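Local coordinates for uncharacterized protein (Chondromyces crocatus, PDB 6I86) that is of unknown function but, as a product of the crocagin biosynthetic gene cluster, probably takes part in making this ribosomally synthesised peptide natural product, at residues A[30-35]-A[39-44]; A[75-80]-A[147-152]; A[54-59]-A[126-131]; A[19-22]-A[26-29]. All coordinates share one frame; numbering follows the deposited sequence.

How the contacts relate
Contacts 1 and 4 lie at one end of the molecule and touch each other around I27, with centres about 10 Å apart; contacts 2 and 3 lie together at the other end and meet where D147 bonds H131, with centres about 14 Å apart. Contacts 2 and 4 are buried and rest on apolar packing without a hydrogen bond across either. Contacts 1 and 3 are only partly buried, and in each a charged group, R41 or E128, grips backbone atoms. Contacts 3 and 4 reach the same four-stranded sheet through neighbouring strands 51-55 and 17-22. F20 of contact 4 packs against L54 of contact 3 and I150 of contact 2, which brings the two ends together through the interior.

Contact 1: residues A[30-35]-A[39-44]; sequences PAFWST and VDRIWR
A helix-loop-helix pair, in which the short helix 30-34 faces helix 38-47, is clamped where R41 lies over F32. The local axes pass 10.6 Å apart at 128°, so the two helices run in broadly opposed directions and side chains have to span the gap. R41 does most of this, and bends at chi3 (-80°) to turn its guanidinium back toward the first helix. NH1 and NH2 both donate to F32 O, at 2.6 Å and 2.8 Å, and the oxygen lies close to the guanidinium plane. The NH2 bond runs nearly along the C=O axis, whereas NH1 approaches from the side. NH1 also sits 3.3 Å above the centre of the F32 ring, and R41 CZ lies almost on the ring normal, which defines a cation-pi contact. One residue therefore offers R41 both its carbonyl and its ring. The ring is placed for this by a chi1 of -176°, which sets CG opposite the backbone N. T35 CG2 covers a face of the guanidinium, 3.2 Å from R41 NH2, and N36 O takes a further bond from NH2. On the inner side the contact becomes apolar: F32 CE1 meets I42 CG1, and W33 CH2 lies 3.6 Å from I42 CD1, while W33 NE1 is held by I27 O. Helix 38-47 thus grips, through one arginine, a backbone carbonyl of the short, weakly bonded helix before it: a helix-loop-helix in which a two-nitrogen, end-on grip on a carbonyl is combined with a cation-pi contact to the ring of the same residue.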
loop_
_atom_site.group_PDB
_atom_site.type_symbol
_atom_site.label_atom_id
_atom_site.label_comp_id
_atom_site.label_asym_id
_atom_site.label_seq_id
_atom_site.Cartn_x
_atom_site.Cartn_y
_atom_site.Cartn_z
ATOM N N PRO A 30 -14.653 -9.251 -8.846
ATOM C CA PRO A 30 -14.141 -10.308 -9.736
ATOM C C PRO A 30 -14.217 -9.959 -11.215
ATOM O O PRO A 30 -13.393 -10.451 -11.996
ATOM C CB PRO A 30 -15.028 -11.515 -9.395
ATOM C CG PRO A 30 -15.574 -11.224 -8.031
ATOM C CD PRO A 30 -15.735 -9.737 -7.973
ATOM N N ALA A 31 -15.178 -9.126 -11.624
ATOM C CA ALA A 31 -15.308 -8.780 -13.037
ATOM C C ALA A 31 -14.070 -8.064 -13.560
ATOM O O ALA A 31 -13.762 -8.149 -14.754
ATOM C CB ALA A 31 -16.551 -7.918 -13.255
ATOM N N PHE A 32 -13.354 -7.355 -12.686
ATOM C CA PHE A 32 -12.121 -6.690 -13.096
ATOM C C PHE A 32 -11.088 -7.700 -13.583
ATOM O O PHE A 32 -10.422 -7.476 -14.600
ATOM C CB PHE A 32 -11.565 -5.870 -11.929
ATOM C CG PHE A 32 -10.336 -5.067 -12.269
ATOM C CD1 PHE A 32 -9.078 -5.654 -12.260
ATOM C CD2 PHE A 32 -10.436 -3.719 -12.574
ATOM C CE1 PHE A 32 -7.948 -4.916 -12.567
ATOM C CE2 PHE A 32 -9.310 -2.975 -12.879
ATOM C CZ PHE A 32 -8.064 -3.576 -12.875
ATOM N N TRP A 33 -10.945 -8.817 -12.873
ATOM C CA TRP A 33 -9.860 -9.754 -13.133
ATOM C C TRP A 33 -10.240 -10.873 -14.091
ATOM O O TRP A 33 -9.346 -11.529 -14.638
ATOM C CB TRP A 33 -9.373 -10.355 -11.811
ATOM C CG TRP A 33 -8.847 -9.317 -10.873
ATOM C CD1 TRP A 33 -9.569 -8.571 -9.984
ATOM C CD2 TRP A 33 -7.487 -8.890 -10.742
ATOM N NE1 TRP A 33 -8.741 -7.714 -9.304
ATOM C CE2 TRP A 33 -7.458 -7.888 -9.751
ATOM C CE3 TRP A 33 -6.290 -9.261 -11.361
ATOM C CZ2 TRP A 33 -6.278 -7.257 -9.364
ATOM C CZ3 TRP A 33 -5.121 -8.631 -10.978
ATOM C CH2 TRP A 33 -5.123 -7.640 -9.989
ATOM N N SER A 34 -11.534 -11.103 -14.315
ATOM C CA SER A 34 -11.965 -12.184 -15.194
ATOM C C SER A 34 -11.761 -11.867 -16.672
ATOM O O SER A 34 -11.696 -12.796 -17.482
ATOM C CB SER A 34 -13.437 -12.516 -14.939
ATOM O OG SER A 34 -14.277 -11.453 -15.346
ATOM N N THR A 35 -11.663 -10.593 -17.041
ATOM C CA THR A 35 -11.432 -10.204 -18.425
ATOM C C THR A 35 -9.967 -9.825 -18.636
ATOM O O THR A 35 -9.200 -9.641 -17.688
ATOM C CB THR A 35 -12.359 -9.053 -18.833
ATOM O OG1 THR A 35 -12.083 -8.675 -20.187
ATOM C CG2 THR A 35 -12.164 -7.851 -17.933
ATOM N N VAL A 39 -3.660 -6.047 -16.434
ATOM C CA VAL A 39 -2.427 -5.322 -16.142
ATOM C C VAL A 39 -2.482 -3.908 -16.711
ATOM O O VAL A 39 -1.977 -2.960 -16.097
ATOM C CB VAL A 39 -1.211 -6.110 -16.668
ATOM C CG1 VAL A 39 -1.225 -6.195 -18.194
ATOM C CG2 VAL A 39 0.084 -5.487 -16.170
ATOM N N ASP A 40 -3.095 -3.740 -17.886
ATOM C CA ASP A 40 -3.261 -2.398 -18.435
ATOM C C ASP A 40 -4.269 -1.598 -17.625
ATOM O O ASP A 40 -4.107 -0.386 -17.441
ATOM C CB ASP A 40 -3.697 -2.465 -19.899
ATOM C CG ASP A 40 -2.597 -2.955 -20.814
ATOM O OD1 ASP A 40 -2.914 -3.519 -21.881
ATOM O OD2 ASP A 40 -1.412 -2.769 -20.465
ATOM N N ARG A 41 -5.317 -2.260 -17.134
ATOM C CA ARG A 41 -6.350 -1.548 -16.395
ATOM C C ARG A 41 -5.895 -1.203 -14.982
ATOM O O ARG A 41 -6.397 -0.241 -14.391
ATOM C CB ARG A 41 -7.637 -2.373 -16.378
ATOM C CG ARG A 41 -8.337 -2.401 -17.729
ATOM C CD ARG A 41 -9.612 -3.227 -17.721
ATOM N NE ARG A 41 -9.339 -4.654 -17.842
ATOM C CZ ARG A 41 -9.531 -5.538 -16.868
ATOM N NH1 ARG A 41 -10.014 -5.147 -15.697
ATOM N NH2 ARG A 41 -9.248 -6.816 -17.070
ATOM N N ILE A 42 -4.948 -1.965 -14.428
ATOM C CA ILE A 42 -4.312 -1.562 -13.176
ATOM C C ILE A 42 -3.553 -0.254 -13.370
ATOM O O ILE A 42 -3.649 0.671 -12.556
ATOM C CB ILE A 42 -3.384 -2.675 -12.654
ATOM C CG1 ILE A 42 -4.184 -3.928 -12.297
ATOM C CG2 ILE A 42 -2.594 -2.189 -11.451
ATOM C CD1 ILE A 42 -3.338 -5.035 -11.714
ATOM N N TRP A 43 -2.782 -0.161 -14.459
ATOM C CA TRP A 43 -1.991 1.041 -14.705
ATOM C C TRP A 43 -2.879 2.253 -14.950
ATOM O O TRP A 43 -2.521 3.377 -14.580
ATOM C CB TRP A 43 -1.051 0.821 -15.887
ATOM C CG TRP A 43 0.078 1.798 -15.926
ATOM C CD1 TRP A 43 0.218 2.862 -16.770
ATOM C CD2 TRP A 43 1.222 1.816 -15.066
ATOM N NE1 TRP A 43 1.385 3.533 -16.495
ATOM C CE2 TRP A 43 2.020 2.911 -15.452
ATOM C CE3 TRP A 43 1.651 1.007 -14.010
ATOM C CZ2 TRP A 43 3.221 3.217 -14.819
ATOM C CZ3 TRP A 43 2.842 1.312 -13.383
ATOM C CH2 TRP A 43 3.615 2.407 -13.789
ATOM N N ARG A 44 -4.035 2.048 -15.584
ATOM C CA ARG A 44 -4.961 3.157 -15.788
ATOM C C ARG A 44 -5.544 3.639 -14.467
ATOM O O ARG A 44 -5.726 4.846 -14.267
ATOM C CB ARG A 44 -6.075 2.745 -16.744
ATOM C CG ARG A 44 -5.605 2.542 -18.160
ATOM C CD ARG A 44 -6.700 2.905 -19.126
ATOM N NE ARG A 44 -7.831 1.983 -19.073
ATOM C CZ ARG A 44 -7.869 0.819 -19.713
ATOM N NH1 ARG A 44 -6.835 0.430 -20.447
ATOM N NH2 ARG A 44 -8.941 0.044 -19.621
#

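Contact 2: residues A[75-80]-A[147-152]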
loop_
_atom_site.group_PDB
_atom_site.type_symbol
_atom_site.label_atom_id
_atom_site.label_comp_id
_atom_site.label_asym_id
_atom_site.label_seq_id
_atom_site.Cartn_x
_atom_site.Cartn_y
_atom_site.Cartn_z
ATOM N N PHE A 75 9.469 13.486 10.042
ATOM C CA PHE A 75 10.652 12.644 9.947
ATOM C C PHE A 75 10.430 11.576 8.891
ATOM O O PHE A 75 9.442 10.836 8.944
ATOM C CB PHE A 75 10.983 11.997 11.294
ATOM C CG PHE A 75 11.278 12.988 12.377
ATOM C CD1 PHE A 75 12.544 13.537 12.506
ATOM C CD2 PHE A 75 10.287 13.386 13.258
ATOM C CE1 PHE A 75 12.820 14.460 13.499
ATOM C CE2 PHE A 75 10.555 14.310 14.256
ATOM C CZ PHE A 75 11.822 14.849 14.376
ATOM N N GLU A 76 11.355 11.495 7.941
ATOM C CA GLU A 76 11.294 10.476 6.910
ATOM C C GLU A 76 11.553 9.094 7.509
ATOM O O GLU A 76 12.145 8.950 8.583
ATOM C CB GLU A 76 12.315 10.776 5.811
ATOM C CG GLU A 76 13.762 10.557 6.243
ATOM C CD GLU A 76 14.760 11.267 5.345
ATOM O OE1 GLU A 76 14.328 11.932 4.379
ATOM O OE2 GLU A 76 15.976 11.170 5.612
ATOM N N MET A 77 11.084 8.070 6.799
ATOM C CA MET A 77 11.418 6.695 7.146
ATOM C C MET A 77 12.932 6.531 7.205
ATOM O O MET A 77 13.647 6.861 6.256
ATOM C CB MET A 77 10.801 5.743 6.121
ATOM C CG MET A 77 11.089 4.273 6.343
ATOM S SD MET A 77 10.596 3.343 4.880
ATOM C CE MET A 77 10.617 1.658 5.486
ATOM N N VAL A 78 13.416 6.027 8.341
ATOM C CA VAL A 78 14.842 6.101 8.662
ATOM C C VAL A 78 15.681 5.352 7.630
ATOM O O VAL A 78 16.687 5.873 7.132
ATOM C CB VAL A 78 15.082 5.580 10.093
ATOM C CG1 VAL A 78 16.521 5.140 10.276
ATOM C CG2 VAL A 78 14.718 6.655 11.115
ATOM N N ASN A 79 15.286 4.124 7.286
ATOM C CA ASN A 79 16.067 3.286 6.384
ATOM C C ASN A 79 15.524 3.287 4.957
ATOM O O ASN A 79 15.810 2.359 4.192
ATOM C CB ASN A 79 16.137 1.853 6.915
ATOM C CG ASN A 79 14.772 1.290 7.279
ATOM O OD1 ASN A 79 13.827 2.035 7.543
ATOM N ND2 ASN A 79 14.663 -0.035 7.289
ATOM N N ALA A 80 14.759 4.310 4.581
ATOM C CA ALA A 80 14.178 4.365 3.246
ATOM C C ALA A 80 15.253 4.526 2.178
ATOM O O ALA A 80 16.179 5.329 2.318
ATOM C CB ALA A 80 13.181 5.519 3.148
ATOM N N ASP A 147 8.852 -2.880 5.961
ATOM C CA ASP A 147 9.577 -2.746 4.704
ATOM C C ASP A 147 9.222 -1.445 3.999
ATOM O O ASP A 147 10.032 -0.918 3.226
ATOM C CB ASP A 147 9.285 -3.946 3.804
ATOM C CG ASP A 147 9.634 -5.265 4.464
ATOM O OD1 ASP A 147 10.822 -5.653 4.437
ATOM O OD2 ASP A 147 8.724 -5.910 5.021
ATOM N N GLY A 148 8.030 -0.914 4.256
ATOM C CA GLY A 148 7.627 0.358 3.686
ATOM C C GLY A 148 6.592 1.030 4.563
ATOM O O GLY A 148 5.933 0.390 5.390
ATOM N N ILE A 149 6.463 2.342 4.380
ATOM C CA ILE A 149 5.484 3.145 5.100
ATOM C C ILE A 149 4.718 3.982 4.087
ATOM O O ILE A 149 5.325 4.713 3.295
ATOM C CB ILE A 149 6.141 4.048 6.164
ATOM C CG1 ILE A 149 6.948 3.209 7.160
ATOM C CG2 ILE A 149 5.082 4.859 6.898
ATOM C CD1 ILE A 149 7.607 4.025 8.255
ATOM N N ILE A 150 3.393 3.872 4.109
ATOM C CA ILE A 150 2.511 4.631 3.230
ATOM C C ILE A 150 1.795 5.669 4.080
ATOM O O ILE A 150 1.032 5.318 4.987
ATOM C CB ILE A 150 1.503 3.724 2.509
ATOM C CG1 ILE A 150 2.227 2.544 1.863
ATOM C CG2 ILE A 150 0.740 4.511 1.460
ATOM C CD1 ILE A 150 3.350 2.970 0.944
ATOM N N THR A 151 2.031 6.944 3.790
ATOM C CA THR A 151 1.466 8.032 4.575
ATOM C C THR A 151 0.498 8.837 3.722
ATOM O O THR A 151 0.841 9.264 2.615
ATOM C CB THR A 151 2.556 8.947 5.132
ATOM O OG1 THR A 151 3.505 8.166 5.868
ATOM C CG2 THR A 151 1.946 9.988 6.059
ATOM N N LEU A 152 -0.705 9.044 4.245
ATOM C CA LEU A 152 -1.731 9.841 3.593
ATOM C C LEU A 152 -1.946 11.128 4.374
ATOM O O LEU A 152 -1.891 11.131 5.607
ATOM C CB LEU A 152 -3.056 9.072 3.503
ATOM C CG LEU A 152 -3.297 7.994 2.441
ATOM C CD1 LEU A 152 -2.316 6.833 2.556
ATOM C CD2 LEU A 152 -4.733 7.493 2.530
#
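M77 reaches across to D147, G148 and I149 with its side chain; CE and CG make the contacts, and the nearest atom is the terminal methyl. CE stands 3.5 Å from D147 O and 3.7 Å from G148 CA, so it rests against the backbone at the start of strand 148-154. Further back along the chain, CG lies 4.0 Å from I149 CD1, where the two side chains pass at an angle. M77 is stretched out to achieve this: chi1 is 179°, and the two following torsions are also near 180°, which carries the methyl well beyond CB. I149 in turn directs CB toward the loop. The M77 and I149 CA atoms are 7.2 Å apart, the closest pair between the two segments.

The second shell fixes both backbones. M77 begins a type I turn closed by A80 N donating to M77 O at 3.2 Å. E122 then ties loop to strand, since its OE1 bonds M77 N while its backbone pairs with I149. S124 acts in the same way, with OG bonded to N79 O and its backbone to D147. The carboxylate of D147 is engaged too, by H131 ND1, Y140 OH and K63 N, which holds the peptide that the M77 methyl touches.

No hydrogen bond joins the two segments directly, and only 143 Å² is buried. The attraction is therefore mainly dispersion between the extended thioether chain and its neighbours, while polar bonds to strand 115-123 and to S124 just beyond it fix the spacing.

Contact 3: residues A[54-59]-A[126-131]; sequences LQVVLE and HEESKH
The backbones of V56 and E128 come no closer than 7.7 Å between CA atoms, so the chain leaving strand 51-55 and the segment around E128 are joined by a side chain, not by paired backbones. E128 spans the distance with its CG opposite the backbone N (chi1 168°) and an extended chain beyond it, which delivers the carboxylate to the backbone at V56 and V57. V57 N donates to E128 OE2 at 2.7 Å with an N-H...O angle of 164°. The donor comes in on the syn side of the oxygen, 24° out of the carboxylate plane. V57 CG2 presses on the same oxygen at 3.2 Å, and V56 CB flanks it at 3.8 Å. The other oxygen, OE1, accepts a hydrogen bond from a bridging water that also donates to Q55 O, with both water bonds at 2.7 Å.

The site is a junction between the two sheets of the fold: strand 51-55 belongs to the four-stranded sheet, while the short helix follows strand 115-123 of the five-stranded one. Y132 OH bonds OE2 and W123 NE1 bonds OE1, so each carboxylate oxygen has two partners, and the buried group is probably held in its ionised form by them.

A type I turn runs from E128 to H131, with H131 N donating to E128 O at 3.0 Å. K130, within the turn, forms a 2.8 Å salt bridge through NZ to OE1 of E127, just before it, and E127 OE2 accepts from G145 N.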
loop_
_atom_site.group_PDB
_atom_site.type_symbol
_atom_site.label_atom_id
_atom_site.label_comp_id
_atom_site.label_asym_id
_atom_site.label_seq_id
_atom_site.Cartn_x
_atom_site.Cartn_y
_atom_site.Cartn_z
ATOM N N LEU A 54 2.731 -0.578 -4.972
ATOM C CA LEU A 54 3.941 -0.890 -4.215
ATOM C C LEU A 54 4.649 -2.059 -4.889
ATOM O O LEU A 54 4.212 -3.209 -4.767
ATOM C CB LEU A 54 3.607 -1.225 -2.764
ATOM C CG LEU A 54 3.291 -0.069 -1.818
ATOM C CD1 LEU A 54 2.487 -0.568 -0.633
ATOM C CD2 LEU A 54 4.585 0.559 -1.346
ATOM N N GLN A 55 5.744 -1.767 -5.585
ATOM C CA GLN A 55 6.512 -2.792 -6.279
ATOM C C GLN A 55 7.545 -3.409 -5.345
ATOM O O GLN A 55 8.186 -2.711 -4.555
ATOM C CB GLN A 55 7.208 -2.207 -7.511
ATOM C CG GLN A 55 8.128 -3.182 -8.234
ATOM C CD GLN A 55 8.194 -2.930 -9.728
ATOM O OE1 GLN A 55 7.180 -2.657 -10.369
ATOM N NE2 GLN A 55 9.393 -3.027 -10.292
ATOM N N VAL A 56 7.691 -4.730 -5.433
ATOM C CA VAL A 56 8.759 -5.445 -4.754
ATOM C C VAL A 56 9.640 -6.085 -5.816
ATOM O O VAL A 56 9.218 -6.329 -6.950
ATOM C CB VAL A 56 8.238 -6.507 -3.766
ATOM C CG1 VAL A 56 7.361 -5.858 -2.708
ATOM C CG2 VAL A 56 7.483 -7.603 -4.505
ATOM N N VAL A 57 10.887 -6.353 -5.432
ATOM C CA VAL A 57 11.865 -6.872 -6.379
ATOM C C VAL A 57 11.696 -8.374 -6.567
ATOM O O VAL A 57 11.808 -8.890 -7.685
ATOM C CB VAL A 57 13.282 -6.512 -5.901
ATOM C CG1 VAL A 57 14.298 -6.811 -6.977
ATOM C CG2 VAL A 57 13.344 -5.048 -5.498
ATOM N N LEU A 58 11.433 -9.099 -5.480
ATOM C CA LEU A 58 11.284 -10.545 -5.536
ATOM C C LEU A 58 10.206 -10.963 -4.547
ATOM O O LEU A 58 9.788 -10.180 -3.690
ATOM C CB LEU A 58 12.607 -11.262 -5.224
ATOM C CG LEU A 58 13.859 -10.847 -6.005
ATOM C CD1 LEU A 58 15.108 -11.211 -5.225
ATOM C CD2 LEU A 58 13.891 -11.476 -7.394
ATOM N N GLU A 59 9.768 -12.213 -4.672
ATOM C CA GLU A 59 8.697 -12.720 -3.821
ATOM C C GLU A 59 9.138 -12.790 -2.362
ATOM O O GLU A 59 10.257 -13.213 -2.054
ATOM C CB GLU A 59 8.247 -14.101 -4.302
ATOM C CG GLU A 59 7.649 -14.991 -3.211
ATOM C CD GLU A 59 6.198 -14.663 -2.905
ATOM O OE1 GLU A 59 5.763 -14.885 -1.753
ATOM O OE2 GLU A 59 5.488 -14.192 -3.815
ATOM N N HIS A 126 16.621 -2.300 1.239
ATOM C CA HIS A 126 17.482 -3.035 2.160
ATOM C C HIS A 126 16.660 -3.886 3.120
ATOM O O HIS A 126 16.981 -5.055 3.364
ATOM C CB HIS A 126 18.370 -2.058 2.928
ATOM C CG HIS A 126 19.511 -2.714 3.643
ATOM N ND1 HIS A 126 19.640 -2.694 5.015
ATOM C CD2 HIS A 126 20.575 -3.409 3.175
ATOM C CE1 HIS A 126 20.735 -3.349 5.362
ATOM N NE2 HIS A 126 21.320 -3.791 4.264
ATOM N N GLU A 127 15.590 -3.315 3.675
ATOM C CA GLU A 127 14.739 -4.078 4.581
ATOM C C GLU A 127 13.938 -5.130 3.826
ATOM O O GLU A 127 13.768 -6.255 4.313
ATOM C CB GLU A 127 13.805 -3.136 5.342
ATOM C CG GLU A 127 13.026 -3.800 6.472
ATOM C CD GLU A 127 13.902 -4.164 7.656
ATOM O OE1 GLU A 127 15.033 -3.644 7.749
ATOM O OE2 GLU A 127 13.454 -4.966 8.504
ATOM N N GLU A 128 13.433 -4.779 2.637
ATOM C CA GLU A 128 12.697 -5.739 1.817
ATOM C C GLU A 128 13.523 -6.988 1.550
ATOM O O GLU A 128 13.023 -8.113 1.670
ATOM C CB GLU A 128 12.283 -5.090 0.494
ATOM C CG GLU A 128 11.764 -6.088 -0.531
ATOM C CD GLU A 128 11.710 -5.528 -1.938
ATOM O OE1 GLU A 128 11.453 -4.313 -2.092
ATOM O OE2 GLU A 128 11.918 -6.305 -2.891
ATOM N N SER A 129 14.798 -6.811 1.203
ATOM C CA SER A 129 15.672 -7.929 0.866
ATOM C C SER A 129 15.996 -8.821 2.058
ATOM O O SER A 129 16.658 -9.849 1.868
ATOM C CB SER A 129 16.967 -7.407 0.240
ATOM O OG SER A 129 17.688 -6.601 1.154
ATOM N N LYS A 130 15.566 -8.468 3.270
ATOM C CA LYS A 130 15.706 -9.366 4.408
ATOM C C LYS A 130 14.604 -10.411 4.479
ATOM O O LYS A 130 14.707 -11.340 5.286
ATOM C CB LYS A 130 15.700 -8.585 5.726
ATOM C CG LYS A 130 16.846 -7.618 5.934
ATOM C CD LYS A 130 16.644 -6.854 7.238
ATOM C CE LYS A 130 17.667 -5.744 7.408
ATOM N NZ LYS A 130 17.373 -4.919 8.613
ATOM N N HIS A 131 13.558 -10.286 3.660
ATOM C CA HIS A 131 12.302 -10.984 3.904
ATOM C C HIS A 131 11.826 -11.782 2.697
ATOM O O HIS A 131 10.632 -12.080 2.585
ATOM C CB HIS A 131 11.240 -9.976 4.343
ATOM C CG HIS A 131 11.643 -9.180 5.546
ATOM N ND1 HIS A 131 11.639 -7.801 5.564
ATOM C CD2 HIS A 131 12.082 -9.572 6.766
ATOM C CE1 HIS A 131 12.052 -7.380 6.747
ATOM N NE2 HIS A 131 12.325 -8.434 7.495
HETATM O O HOH W 1 10.797 -2.600 -4.077
#

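Contact 4: residues A[19-22]-A[26-29]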
loop_
_atom_site.group_PDB
_atom_site.type_symbol
_atom_site.label_atom_id
_atom_site.label_comp_id
_atom_site.label_asym_id
_atom_site.label_seq_id
_atom_site.Cartn_x
_atom_site.Cartn_y
_atom_site.Cartn_z
ATOM N N LEU A 19 -1.103 -3.606 -4.072
ATOM C CA LEU A 19 -2.001 -2.584 -4.594
ATOM C C LEU A 19 -2.893 -2.053 -3.483
ATOM O O LEU A 19 -3.509 -2.832 -2.749
ATOM C CB LEU A 19 -2.853 -3.143 -5.738
ATOM C CG LEU A 19 -2.080 -3.780 -6.894
ATOM C CD1 LEU A 19 -3.023 -4.555 -7.802
ATOM C CD2 LEU A 19 -1.309 -2.730 -7.685
ATOM N N PHE A 20 -2.966 -0.728 -3.369
ATOM C CA PHE A 20 -3.798 -0.046 -2.388
ATOM C C PHE A 20 -4.894 0.717 -3.114
ATOM O O PHE A 20 -4.625 1.394 -4.107
ATOM C CB PHE A 20 -2.984 0.937 -1.542
ATOM C CG PHE A 20 -2.214 0.297 -0.428
ATOM C CD1 PHE A 20 -1.735 -0.995 -0.540
ATOM C CD2 PHE A 20 -1.972 0.993 0.740
ATOM C CE1 PHE A 20 -1.028 -1.577 0.490
ATOM C CE2 PHE A 20 -1.268 0.416 1.768
ATOM C CZ PHE A 20 -0.794 -0.871 1.646
ATOM N N PHE A 21 -6.124 0.624 -2.612
ATOM C CA PHE A 21 -7.245 1.247 -3.305
ATOM C C PHE A 21 -8.445 1.331 -2.374
ATOM O O PHE A 21 -8.501 0.665 -1.335
ATOM C CB PHE A 21 -7.617 0.474 -4.576
ATOM C CG PHE A 21 -7.640 -1.018 -4.390
ATOM C CD1 PHE A 21 -8.802 -1.668 -4.002
ATOM C CD2 PHE A 21 -6.494 -1.773 -4.594
ATOM C CE1 PHE A 21 -8.819 -3.044 -3.832
ATOM C CE2 PHE A 21 -6.505 -3.147 -4.415
ATOM C CZ PHE A 21 -7.669 -3.782 -4.035
ATOM N N ASP A 22 -9.407 2.160 -2.771
ATOM C CA ASP A 22 -10.675 2.230 -2.062
ATOM C C ASP A 22 -11.446 0.933 -2.257
ATOM O O ASP A 22 -11.375 0.304 -3.316
ATOM C CB ASP A 22 -11.496 3.419 -2.558
ATOM C CG ASP A 22 -12.698 3.708 -1.681
ATOM O OD1 ASP A 22 -13.720 3.008 -1.822
ATOM O OD2 ASP A 22 -12.621 4.636 -0.849
ATOM N N SER A 26 -13.184 -0.545 -8.771
ATOM C CA SER A 26 -13.549 -1.662 -9.637
ATOM C C SER A 26 -12.606 -2.846 -9.469
ATOM O O SER A 26 -13.017 -3.997 -9.653
ATOM C CB SER A 26 -13.563 -1.207 -11.098
ATOM O OG SER A 26 -12.278 -0.773 -11.509
ATOM N N ILE A 27 -11.345 -2.586 -9.112
ATOM C CA ILE A 27 -10.370 -3.656 -8.943
ATOM C C ILE A 27 -10.748 -4.602 -7.809
ATOM O O ILE A 27 -10.250 -5.732 -7.754
ATOM C CB ILE A 27 -8.968 -3.048 -8.718
ATOM C CG1 ILE A 27 -7.878 -4.108 -8.908
ATOM C CG2 ILE A 27 -8.875 -2.404 -7.346
ATOM C CD1 ILE A 27 -6.477 -3.542 -8.993
ATOM N N ASN A 28 -11.628 -4.176 -6.902
ATOM C CA ASN A 28 -12.046 -4.994 -5.772
ATOM C C ASN A 28 -13.239 -5.887 -6.106
ATOM O O ASN A 28 -13.950 -6.324 -5.195
ATOM C CB ASN A 28 -12.370 -4.103 -4.570
ATOM C CG ASN A 28 -12.190 -4.823 -3.243
ATOM O OD1 ASN A 28 -11.427 -5.783 -3.144
ATOM N ND2 ASN A 28 -12.890 -4.356 -2.213
ATOM N N SER A 29 -13.475 -6.163 -7.385
ATOM C CA SER A 29 -14.557 -7.030 -7.823
ATOM C C SER A 29 -14.020 -8.076 -8.787
ATOM O O SER A 29 -13.021 -7.839 -9.473
ATOM C CB SER A 29 -15.678 -6.226 -8.500
ATOM O OG SER A 29 -16.341 -5.392 -7.566
#
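This is a buried, apolar contact in which the loop just after strand 17-22 folds back so that I27 covers F21 and L19 of that strand, and N28 adds to the cover of F21. Its clearest evidence is a CH-pi contact: I27 CG2 lies 3.4 Å from the centroid of the F21 ring and 10° off the ring normal, so the methyl sits squarely over one face. A chi1 of 44° tucks the F21 ring back over its own backbone, where its face meets the I27 methyl. The other branch of I27 runs toward L19, where I27 CD1 meets L19 CD1 at 3.8 Å. N28 CB approaches F21 CE1 at the same separation, and CG of the N28 amide lies at the ring edge, with the amide plane turned 61° from the ring. N28 is steadied by ND2, which bonds A23 O and N106 OD1, and the turn itself is closed by S29 N donating to S26 O at 3.2 Å.

L19 and F21 face the loop while F20, between them, turns its side chain to the other side of the sheet. I27 also packs on I42 and L45 of helix 38-47, on F32 of helix 30-34 and on L51 of strand 51-55, wedged between both helices and the sheet.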